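Local coordinates for protein adhesin (Streptococcus sanguinis SK1 = NCTC 7863, PDB 6VT2) that binds sialylated glycans through tandem Siglec-like modules and so probably helps the bacterium adhere to host surfaces, at residues A[172-175]-A[179-182]; A[153-158]-A[196-201]; A[97-102]-A[110-115]. All blocks are in the same frame, centred on the assembly; numbering follows the deposited sequence.

Contact 1. Residues A[172-175]-A[179-182]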
loop_
_atom_site.group_PDB
_atom_site.type_symbol
_atom_site.label_atom_id
_atom_site.label_comp_id
_atom_site.label_asym_id
_atom_site.label_seq_id
_atom_site.Cartn_x
_atom_site.Cartn_y
_atom_site.Cartn_z
ATOM N N TYR A 172 -20.023 13.186 1.981
ATOM C CA TYR A 172 -19.684 12.495 3.227
ATOM C C TYR A 172 -19.674 13.500 4.368
ATOM O O TYR A 172 -19.126 14.536 4.157
ATOM C CB TYR A 172 -18.304 11.895 3.081
ATOM C CG TYR A 172 -18.239 10.887 1.981
ATOM C CD1 TYR A 172 -17.993 11.252 0.675
ATOM C CD2 TYR A 172 -18.496 9.565 2.226
ATOM C CE1 TYR A 172 -17.915 10.323 -0.337
ATOM C CE2 TYR A 172 -18.498 8.635 1.210
ATOM C CZ TYR A 172 -18.183 9.002 -0.078
ATOM O OH TYR A 172 -18.162 8.062 -1.058
ATOM N N SER A 173 -20.285 13.170 5.490
ATOM C CA SER A 173 -20.270 13.996 6.698
ATOM C C SER A 173 -19.785 13.097 7.838
ATOM O O SER A 173 -20.200 12.017 7.887
ATOM C CB SER A 173 -21.601 14.540 6.953
ATOM O OG SER A 173 -21.638 15.355 8.090
ATOM N N VAL A 174 -18.902 13.578 8.696
ATOM C CA VAL A 174 -18.446 12.821 9.855
ATOM C C VAL A 174 -18.851 13.595 11.094
ATOM O O VAL A 174 -18.574 14.792 11.204
ATOM C CB VAL A 174 -16.926 12.610 9.835
ATOM C CG1 VAL A 174 -16.488 11.778 11.057
ATOM C CG2 VAL A 174 -16.505 11.993 8.564
ATOM N N SER A 175 -19.484 12.915 12.022
ATOM C CA SER A 175 -19.935 13.578 13.230
ATOM C C SER A 175 -18.793 13.675 14.234
ATOM O O SER A 175 -17.677 13.186 14.000
ATOM C CB SER A 175 -21.083 12.820 13.873
ATOM O OG SER A 175 -20.615 11.630 14.492
ATOM N N THR A 179 -19.217 9.020 13.360
ATOM C CA THR A 179 -20.305 8.468 12.580
ATOM C C THR A 179 -20.274 9.097 11.203
ATOM O O THR A 179 -20.268 10.326 11.071
ATOM C CB THR A 179 -21.635 8.765 13.234
ATOM O OG1 THR A 179 -21.691 8.240 14.558
ATOM C CG2 THR A 179 -22.764 8.090 12.436
ATOM N N VAL A 180 -20.335 8.258 10.170
ATOM C CA VAL A 180 -20.222 8.752 8.817
ATOM C C VAL A 180 -21.590 8.711 8.168
ATOM O O VAL A 180 -22.273 7.686 8.197
ATOM C CB VAL A 180 -19.224 7.927 8.016
ATOM C CG1 VAL A 180 -19.326 8.329 6.498
ATOM C CG2 VAL A 180 -17.829 8.165 8.511
ATOM N N THR A 181 -21.973 9.808 7.582
ATOM C CA THR A 181 -23.192 9.865 6.789
ATOM C C THR A 181 -22.797 10.038 5.341
ATOM O O THR A 181 -22.126 11.008 4.993
ATOM C CB THR A 181 -24.068 11.018 7.235
ATOM O OG1 THR A 181 -24.481 10.812 8.564
ATOM C CG2 THR A 181 -25.340 11.094 6.332
ATOM N N ILE A 182 -23.195 9.118 4.472
ATOM C CA ILE A 182 -22.931 9.195 3.018
ATOM C C ILE A 182 -24.242 9.664 2.426
ATOM O O ILE A 182 -25.202 9.072 2.730
ATOM C CB ILE A 182 -22.510 7.826 2.468
ATOM C CG1 ILE A 182 -21.274 7.315 3.218
ATOM C CG2 ILE A 182 -22.296 7.848 0.944
ATOM C CD1 ILE A 182 -20.871 5.909 2.901
#
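Tyr172 and Ile182 run alongside each other in the same direction on one face of an antiparallel beta hairpin. CG of the tyrosine sits beside its own backbone N, anti to the carbonyl carbon (chi1 -62°), and this brings the CD2-CE2 side of the ring beside Ile182, with CE2 3.7 Å from Ile182 CG1. The isoleucine meets the ring obliquely, with CG2 and CD1 also close to that same ring carbon. Two residues on, the same face carries Val174 and Val180, which meet at a slant through one methyl each, CG2 to CG2 at 4.1 Å. Both pairs occupy non-hydrogen-bonded positions of the ladder. Helix 149-162 packs on this face, with Val155 against Val180 and Ile156 against Val174.

Between them, the hydrogen-bonded pair Ser173 and Thr181 turns its side chains to the other face. Ser173 N gives its hydrogen to Thr181 O at 2.9 Å, and Thr181 N returns a nearly straight bond to Ser173 O at 2.8 Å. At the turn end, Ser175 N reaches Thr179 O at 2.9 Å. The hydroxyl of Ser175 is folded between its own backbone N and carbonyl carbon (chi1 73°), which brings OG within 3.2 Å of Thr179 N for a more bent bond of 136°. Thr179 OG1 turns to Asn177 within the turn.

The chemistry divides the hairpin in two. Backbone amides and carbonyls set the register, and the serine hydroxyl adds a side-chain bond where the strands give way to the turn. The side chains of Tyr172, Val174, Val180 and Ile182 meet through apolar contacts, consistent with a sheet that has an apolar face packed largely under helix 149-162 and a more polar face carrying Ser173 and Thr181.

Contact 2. Residues A[153-158]-A[196-201]. With CA (calcium ion), chain J.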
loop_
_atom_site.group_PDB
_atom_site.type_symbol
_atom_site.label_atom_id
_atom_site.label_comp_id
_atom_site.label_asym_id
_atom_site.label_seq_id
_atom_site.Cartn_x
_atom_site.Cartn_y
_atom_site.Cartn_z
ATOM N N ASP A 153 -11.378 14.356 8.315
ATOM C CA ASP A 153 -10.927 14.256 6.937
ATOM C C ASP A 153 -10.333 12.889 6.695
ATOM O O ASP A 153 -10.490 12.317 5.605
ATOM C CB ASP A 153 -9.934 15.366 6.618
ATOM C CG ASP A 153 -10.599 16.735 6.575
ATOM O OD1 ASP A 153 -11.817 16.803 6.298
ATOM O OD2 ASP A 153 -9.906 17.746 6.814
ATOM N N ALA A 154 -9.640 12.349 7.705
ATOM C CA ALA A 154 -9.014 11.043 7.566
ATOM C C ALA A 154 -10.066 9.946 7.469
ATOM O O ALA A 154 -9.884 8.960 6.745
ATOM C CB ALA A 154 -8.072 10.749 8.727
ATOM N N VAL A 155 -11.148 10.063 8.236
ATOM C CA VAL A 155 -12.215 9.071 8.128
ATOM C C VAL A 155 -12.855 9.135 6.750
ATOM O O VAL A 155 -13.034 8.097 6.109
ATOM C CB VAL A 155 -13.242 9.272 9.242
ATOM C CG1 VAL A 155 -14.500 8.443 8.967
ATOM C CG2 VAL A 155 -12.610 8.917 10.615
ATOM N N ILE A 156 -13.143 10.345 6.262
ATOM C CA ILE A 156 -13.741 10.495 4.936
ATOM C C ILE A 156 -12.838 9.877 3.892
ATOM O O ILE A 156 -13.293 9.183 2.969
ATOM C CB ILE A 156 -14.023 11.970 4.617
ATOM C CG1 ILE A 156 -15.092 12.511 5.548
ATOM C CG2 ILE A 156 -14.447 12.120 3.142
ATOM C CD1 ILE A 156 -15.381 13.962 5.359
ATOM N N ALA A 157 -11.543 10.141 3.998
ATOM C CA ALA A 157 -10.616 9.593 3.021
ATOM C C ALA A 157 -10.607 8.079 3.074
ATOM O O ALA A 157 -10.508 7.403 2.039
ATOM C CB ALA A 157 -9.224 10.148 3.286
ATOM N N ALA A 158 -10.672 7.519 4.282
ATOM C CA ALA A 158 -10.658 6.069 4.408
ATOM C C ALA A 158 -11.981 5.456 3.915
ATOM O O ALA A 158 -12.007 4.338 3.391
ATOM C CB ALA A 158 -10.421 5.660 5.851
ATOM N N GLN A 196 -17.295 1.399 13.505
ATOM C CA GLN A 196 -16.609 0.914 12.323
ATOM C C GLN A 196 -15.710 1.959 11.678
ATOM O O GLN A 196 -15.148 1.700 10.618
ATOM C CB GLN A 196 -17.636 0.420 11.292
ATOM C CG GLN A 196 -18.181 -0.940 11.575
ATOM C CD GLN A 196 -18.956 -1.016 12.849
ATOM O OE1 GLN A 196 -20.007 -0.373 13.002
ATOM N NE2 GLN A 196 -18.446 -1.801 13.796
ATOM N N THR A 197 -15.556 3.145 12.270
ATOM C CA THR A 197 -14.715 4.145 11.657
ATOM C C THR A 197 -13.551 4.577 12.526
ATOM O O THR A 197 -12.511 4.922 11.976
ATOM C CB THR A 197 -15.524 5.383 11.276
ATOM O OG1 THR A 197 -16.042 5.982 12.453
ATOM C CG2 THR A 197 -16.710 4.962 10.384
ATOM N N VAL A 198 -13.736 4.669 13.839
ATOM C CA VAL A 198 -12.691 5.216 14.692
ATOM C C VAL A 198 -12.555 4.428 15.988
ATOM O O VAL A 198 -13.500 3.814 16.489
ATOM C CB VAL A 198 -12.942 6.685 15.050
ATOM C CG1 VAL A 198 -13.003 7.527 13.837
ATOM C CG2 VAL A 198 -14.249 6.774 15.857
ATOM N N ASP A 199 -11.396 4.504 16.616
ATOM C CA ASP A 199 -11.181 3.974 17.985
ATOM C C ASP A 199 -10.103 4.879 18.582
ATOM O O ASP A 199 -9.403 5.594 17.888
ATOM C CB ASP A 199 -10.855 2.463 18.101
ATOM C CG ASP A 199 -11.117 1.830 19.484
ATOM O OD1 ASP A 199 -11.646 2.589 20.382
ATOM O OD2 ASP A 199 -10.633 0.809 19.749
ATOM N N THR A 200 -10.027 4.821 19.884
ATOM C CA THR A 200 -9.018 5.561 20.614
ATOM C C THR A 200 -7.663 4.951 20.357
ATOM O O THR A 200 -7.520 3.728 20.438
ATOM C CB THR A 200 -9.289 5.500 22.100
ATOM O OG1 THR A 200 -10.684 5.718 22.315
ATOM C CG2 THR A 200 -8.494 6.593 22.813
ATOM N N ASP A 201 -6.682 5.801 20.053
ATOM C CA ASP A 201 -5.296 5.342 19.999
ATOM C C ASP A 201 -4.799 5.297 21.423
ATOM O O ASP A 201 -4.682 6.343 22.064
ATOM C CB ASP A 201 -4.410 6.242 19.157
ATOM C CG ASP A 201 -3.075 5.588 18.777
ATOM O OD1 ASP A 201 -2.623 4.676 19.489
ATOM O OD2 ASP A 201 -2.568 6.012 17.718
HETATM CA CA CA J . -0.540 4.625 18.282
#
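Val155 spreads its two methyl groups over two successive residues of the 196-201 segment, reaching Thr197 with one and Val198 with the other. In this valine CG1 is anti to the backbone N (chi1 168°), while CG2 lies beside that N and anti to the carbonyl carbon; the fork therefore opens toward the facing chain. CG1 approaches Thr197 CB at 4.0 Å, and CG2 meets Val198 CG1 at 3.5 Å. Val198 CG1 lies beside its backbone N, opposite the carbonyl carbon (chi1 -60°), which presents it to Val155 CG2. Both partners stand roughly perpendicular to Val155, whose methyls meet CB in Thr197 and a methyl in Val198.

Thr197 holds its hydroxyl between its own backbone N and carbonyl carbon (chi1 64°). From there OG1 bonds chiefly to Gly178 O, with Ala194 O as a second partner, which satisfies a buried polar atom and leaves carbon to face Val155. No hydrogen bond joins the two segments.

Further along, Asp201 takes both carboxylate oxygens to a calcium ion, with OD1 at 2.4 Å and OD2 at 2.5 Å. Val203, Asp230, Asn231 and Asp305 also bind this ion.

Helix 149-162 is thus laid over several strands at once. Val155 also packs on Val174 and Val180 of the adjoining hairpin and on Thr139, while strand 198-200 runs parallel to strand 139-141 and leads to the calcium site.

Contact 3. Residues A[97-102]-A[110-115]. With SIA (N-acetyl-alpha-neuraminic acid), chain D; GAL (beta-D-galactopyranose), chain B; A2G (2-acetamido-2-deoxy-alpha-D-galactopyranose), chain C.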
loop_
_atom_site.group_PDB
_atom_site.type_symbol
_atom_site.label_atom_id
_atom_site.label_comp_id
_atom_site.label_asym_id
_atom_site.label_seq_id
_atom_site.Cartn_x
_atom_site.Cartn_y
_atom_site.Cartn_z
ATOM N N THR A 97 -47.598 1.156 -13.630
ATOM C CA THR A 97 -47.948 -0.064 -14.356
ATOM C C THR A 97 -48.295 0.429 -15.748
ATOM O O THR A 97 -49.201 1.152 -15.864
ATOM C CB THR A 97 -49.155 -0.770 -13.771
ATOM O OG1 THR A 97 -48.838 -0.921 -12.401
ATOM C CG2 THR A 97 -49.408 -2.087 -14.456
ATOM N N LYS A 98 -47.515 0.044 -16.736
ATOM C CA LYS A 98 -47.769 0.506 -18.099
ATOM C C LYS A 98 -47.831 -0.703 -19.033
ATOM O O LYS A 98 -47.259 -1.678 -18.785
ATOM C CB LYS A 98 -46.706 1.496 -18.526
ATOM C CG LYS A 98 -46.536 2.687 -17.606
ATOM C CD LYS A 98 -47.774 3.548 -17.662
ATOM C CE LYS A 98 -47.784 4.403 -16.436
ATOM N NZ LYS A 98 -48.800 5.442 -16.463
ATOM N N TYR A 99 -48.541 -0.503 -20.110
ATOM C CA TYR A 99 -48.966 -1.614 -20.966
ATOM C C TYR A 99 -48.242 -1.546 -22.299
ATOM O O TYR A 99 -48.027 -0.465 -22.849
ATOM C CB TYR A 99 -50.461 -1.539 -21.163
ATOM C CG TYR A 99 -51.175 -1.847 -19.895
ATOM C CD1 TYR A 99 -51.306 -0.927 -18.894
ATOM C CD2 TYR A 99 -51.632 -3.125 -19.660
ATOM C CE1 TYR A 99 -51.859 -1.284 -17.658
ATOM C CE2 TYR A 99 -52.264 -3.492 -18.468
ATOM C CZ TYR A 99 -52.312 -2.565 -17.449
ATOM O OH TYR A 99 -52.868 -2.986 -16.290
ATOM N N VAL A 100 -47.859 -2.714 -22.791
ATOM C CA VAL A 100 -47.121 -2.835 -24.039
ATOM C C VAL A 100 -47.981 -3.618 -25.019
ATOM O O VAL A 100 -48.448 -4.712 -24.712
ATOM C CB VAL A 100 -45.749 -3.479 -23.821
ATOM C CG1 VAL A 100 -45.037 -3.521 -25.130
ATOM C CG2 VAL A 100 -44.923 -2.716 -22.796
ATOM N N ARG A 101 -48.148 -3.044 -26.218
ATOM C CA ARG A 101 -48.925 -3.710 -27.241
ATOM C C ARG A 101 -48.116 -3.769 -28.527
ATOM O O ARG A 101 -47.297 -2.989 -28.735
ATOM C CB ARG A 101 -50.230 -2.972 -27.531
ATOM C CG ARG A 101 -51.079 -2.742 -26.294
ATOM C CD ARG A 101 -52.320 -2.017 -26.746
ATOM N NE ARG A 101 -53.299 -2.904 -27.327
ATOM C CZ ARG A 101 -54.465 -2.500 -27.780
ATOM N NH1 ARG A 101 -54.781 -1.230 -27.751
ATOM N NH2 ARG A 101 -55.338 -3.353 -28.267
ATOM N N ALA A 102 -48.418 -4.762 -29.318
ATOM C CA ALA A 102 -47.744 -4.850 -30.595
ATOM C C ALA A 102 -48.751 -5.266 -31.653
ATOM O O ALA A 102 -49.715 -5.975 -31.358
ATOM C CB ALA A 102 -46.584 -5.839 -30.557
ATOM N N THR A 110 -52.214 -6.927 -30.067
ATOM C CA THR A 110 -52.396 -7.644 -28.809
ATOM C C THR A 110 -53.536 -6.965 -28.056
ATOM O O THR A 110 -53.644 -5.792 -28.086
ATOM C CB THR A 110 -51.076 -7.717 -28.064
ATOM O OG1 THR A 110 -50.612 -6.396 -27.916
ATOM C CG2 THR A 110 -50.046 -8.530 -28.807
ATOM N N ALA A 111 -54.269 -7.750 -27.316
ATOM C CA ALA A 111 -55.413 -7.235 -26.589
ATOM C C ALA A 111 -54.879 -6.405 -25.416
ATOM O O ALA A 111 -53.898 -6.762 -24.870
ATOM C CB ALA A 111 -56.249 -8.362 -26.081
ATOM N N LEU A 112 -55.606 -5.396 -25.045
ATOM C CA LEU A 112 -55.293 -4.561 -23.891
ATOM C C LEU A 112 -56.321 -4.889 -22.811
ATOM O O LEU A 112 -57.531 -4.701 -23.011
ATOM C CB LEU A 112 -55.408 -3.100 -24.257
ATOM C CG LEU A 112 -55.214 -2.177 -23.100
ATOM C CD1 LEU A 112 -53.759 -2.340 -22.561
ATOM C CD2 LEU A 112 -55.407 -0.701 -23.511
ATOM N N VAL A 113 -55.867 -5.430 -21.684
ATOM C CA VAL A 113 -56.757 -5.890 -20.611
ATOM C C VAL A 113 -56.127 -5.415 -19.293
ATOM O O VAL A 113 -55.093 -5.855 -18.964
ATOM C CB VAL A 113 -56.928 -7.410 -20.628
ATOM C CG1 VAL A 113 -57.949 -7.820 -19.581
ATOM C CG2 VAL A 113 -57.308 -7.967 -21.992
ATOM N N ASP A 114 -56.819 -4.559 -18.561
ATOM C CA ASP A 114 -56.361 -4.007 -17.283
ATOM C C ASP A 114 -55.898 -5.122 -16.349
ATOM O O ASP A 114 -56.589 -6.069 -16.184
ATOM C CB ASP A 114 -57.521 -3.315 -16.586
ATOM C CG ASP A 114 -57.097 -2.684 -15.279
ATOM O OD1 ASP A 114 -56.206 -1.922 -15.330
ATOM O OD2 ASP A 114 -57.664 -3.044 -14.250
ATOM N N LYS A 115 -54.640 -5.062 -15.927
ATOM C CA LYS A 115 -53.974 -5.936 -14.949
ATOM C C LYS A 115 -53.819 -7.350 -15.477
ATOM O O LYS A 115 -53.551 -8.175 -14.698
ATOM C CB LYS A 115 -54.681 -5.899 -13.596
ATOM C CG LYS A 115 -54.649 -4.520 -12.951
ATOM C CD LYS A 115 -55.257 -4.597 -11.591
ATOM C CE LYS A 115 -55.372 -3.284 -10.871
ATOM N NZ LYS A 115 -56.447 -3.411 -9.863
HETATM C C1 SIA D . -49.955 2.320 -11.294
HETATM C C2 SIA D . -50.976 3.249 -10.505
HETATM C C3 SIA D . -50.679 3.387 -9.008
HETATM C C4 SIA D . -49.378 4.131 -8.698
HETATM C C5 SIA D . -49.341 5.478 -9.432
HETATM C C6 SIA D . -49.680 5.272 -10.932
HETATM C C7 SIA D . -49.854 6.582 -11.744
HETATM C C8 SIA D . -50.426 6.272 -13.152
HETATM C C9 SIA D . -50.263 7.480 -14.067
HETATM C C10 SIA D . -47.842 7.303 -8.714
HETATM C C11 SIA D . -46.402 7.812 -8.702
HETATM N N5 SIA D . -48.027 6.109 -9.326
HETATM O O1A SIA D . -49.499 1.327 -10.685
HETATM O O1B SIA D . -49.763 2.686 -12.488
HETATM O O4 SIA D . -49.235 4.365 -7.283
HETATM O O6 SIA D . -50.922 4.594 -11.074
HETATM O O7 SIA D . -50.640 7.522 -11.029
HETATM O O8 SIA D . -49.766 5.117 -13.683
HETATM O O9 SIA D . -48.883 7.589 -14.425
HETATM O O10 SIA D . -48.755 7.949 -8.204
HETATM C C1 GAL B . -55.029 2.423 -13.020
HETATM C C2 GAL B . -54.321 2.881 -11.727
HETATM C C3 GAL B . -52.855 2.465 -11.727
HETATM C C4 GAL B . -52.723 0.964 -12.026
HETATM C C5 GAL B . -53.436 0.669 -13.342
HETATM C C6 GAL B . -53.411 -0.814 -13.755
HETATM O O2 GAL B . -54.331 4.292 -11.609
HETATM O O3 GAL B . -52.248 2.726 -10.464
HETATM O O4 GAL B . -53.294 0.206 -10.984
HETATM O O5 GAL B . -54.812 1.038 -13.241
HETATM O O6 GAL B . -53.962 -1.001 -15.052
HETATM O O5 A2G C . -59.903 2.234 -14.989
HETATM C C1 A2G C . -59.327 3.536 -14.978
HETATM O O1 A2G C . -58.649 3.731 -16.219
HETATM C C2 A2G C . -58.333 3.612 -13.818
HETATM N N2 A2G C . -57.656 4.893 -13.929
HETATM C C3 A2G C . -57.238 2.568 -13.981
HETATM O O3 A2G C . -56.377 2.609 -12.833
HETATM C C4 A2G C . -57.879 1.192 -14.145
HETATM O O4 A2G C . -58.497 0.811 -12.916
HETATM C C5 A2G C . -58.929 1.224 -15.262
HETATM C C6 A2G C . -59.652 -0.107 -15.444
HETATM O O6 A2G C . -60.331 -0.080 -16.705
HETATM C C7 A2G C . -57.846 5.848 -13.018
HETATM O O7 A2G C . -58.591 5.693 -12.067
HETATM C C8 A2G C . -57.091 7.125 -13.238
#
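Arg101 lays one face of its guanidinium over Leu112, whose CB sits 3.7 Å above the plane and over its centre, as the leucine runs across the arginine. The edge of the same group is used too: NE and NH2 both donate to Thr110 O at 3.0 Å, side-on and almost in the guanidinium plane. A bend at chi3 (80°) turns the group into this position, and Asp47 adds a salt bridge to NH2. Beyond the arginine, Thr110 N bonds to Ala102 O, and Ala102 N returns a bond to Thr110 OG1, so the threonine closes this end of the contact with backbone and side chain together.

Leu112 CD1 packs at 3.7 Å on Tyr99 CB and the near part of its ring, and the hydroxyl reaches the far end of the loop. There Tyr99 OH accepts from Lys115 N at 2.8 Å and donates to galactose O6 at 2.6 Å, both partners lying at the ring edge. Asp114 OD1 also lies against O6, at a distance too short to be taken at face value. On the strand, Thr97 takes the sialic acid carboxylate through N and OG1, and Lys98 NZ, also held by Asn42 and Asp53, reaches O8 and O9.

Strand 95-104 and the loop after it thus form one wall of the sialoglycan pocket characteristic of Siglec-like adhesin modules: Thr97 and Lys98 meet sialic acid, with Gly93, Arg95 and Asp53 adding bonds, and Tyr99 meets galactose, with Asp114 close by.

Along the chain contact 3 comes first, in the N-terminal Siglec-like domain; contacts 1 and 2 follow in the atypical Rib domain, where the hairpin of contact 1 falls between the two segments of contact 2. Those two have centres 11 Å apart and touch directly: Ile156 CG1 packs on Val174 CG2 and Val155 CG1 on Val180 CG2, both at 3.4 Å, so helix 149-162, which supplies one side of contact 2, packs on the hairpin of contact 1. Contact 3 stands apart, its centre 46 Å from that of contact 1 and 53 Å from that of contact 2. The glycan-binding wall and the Rib-domain core are therefore separate units of an elongated chain, with contact 2 leading on toward the second Siglec-like domain.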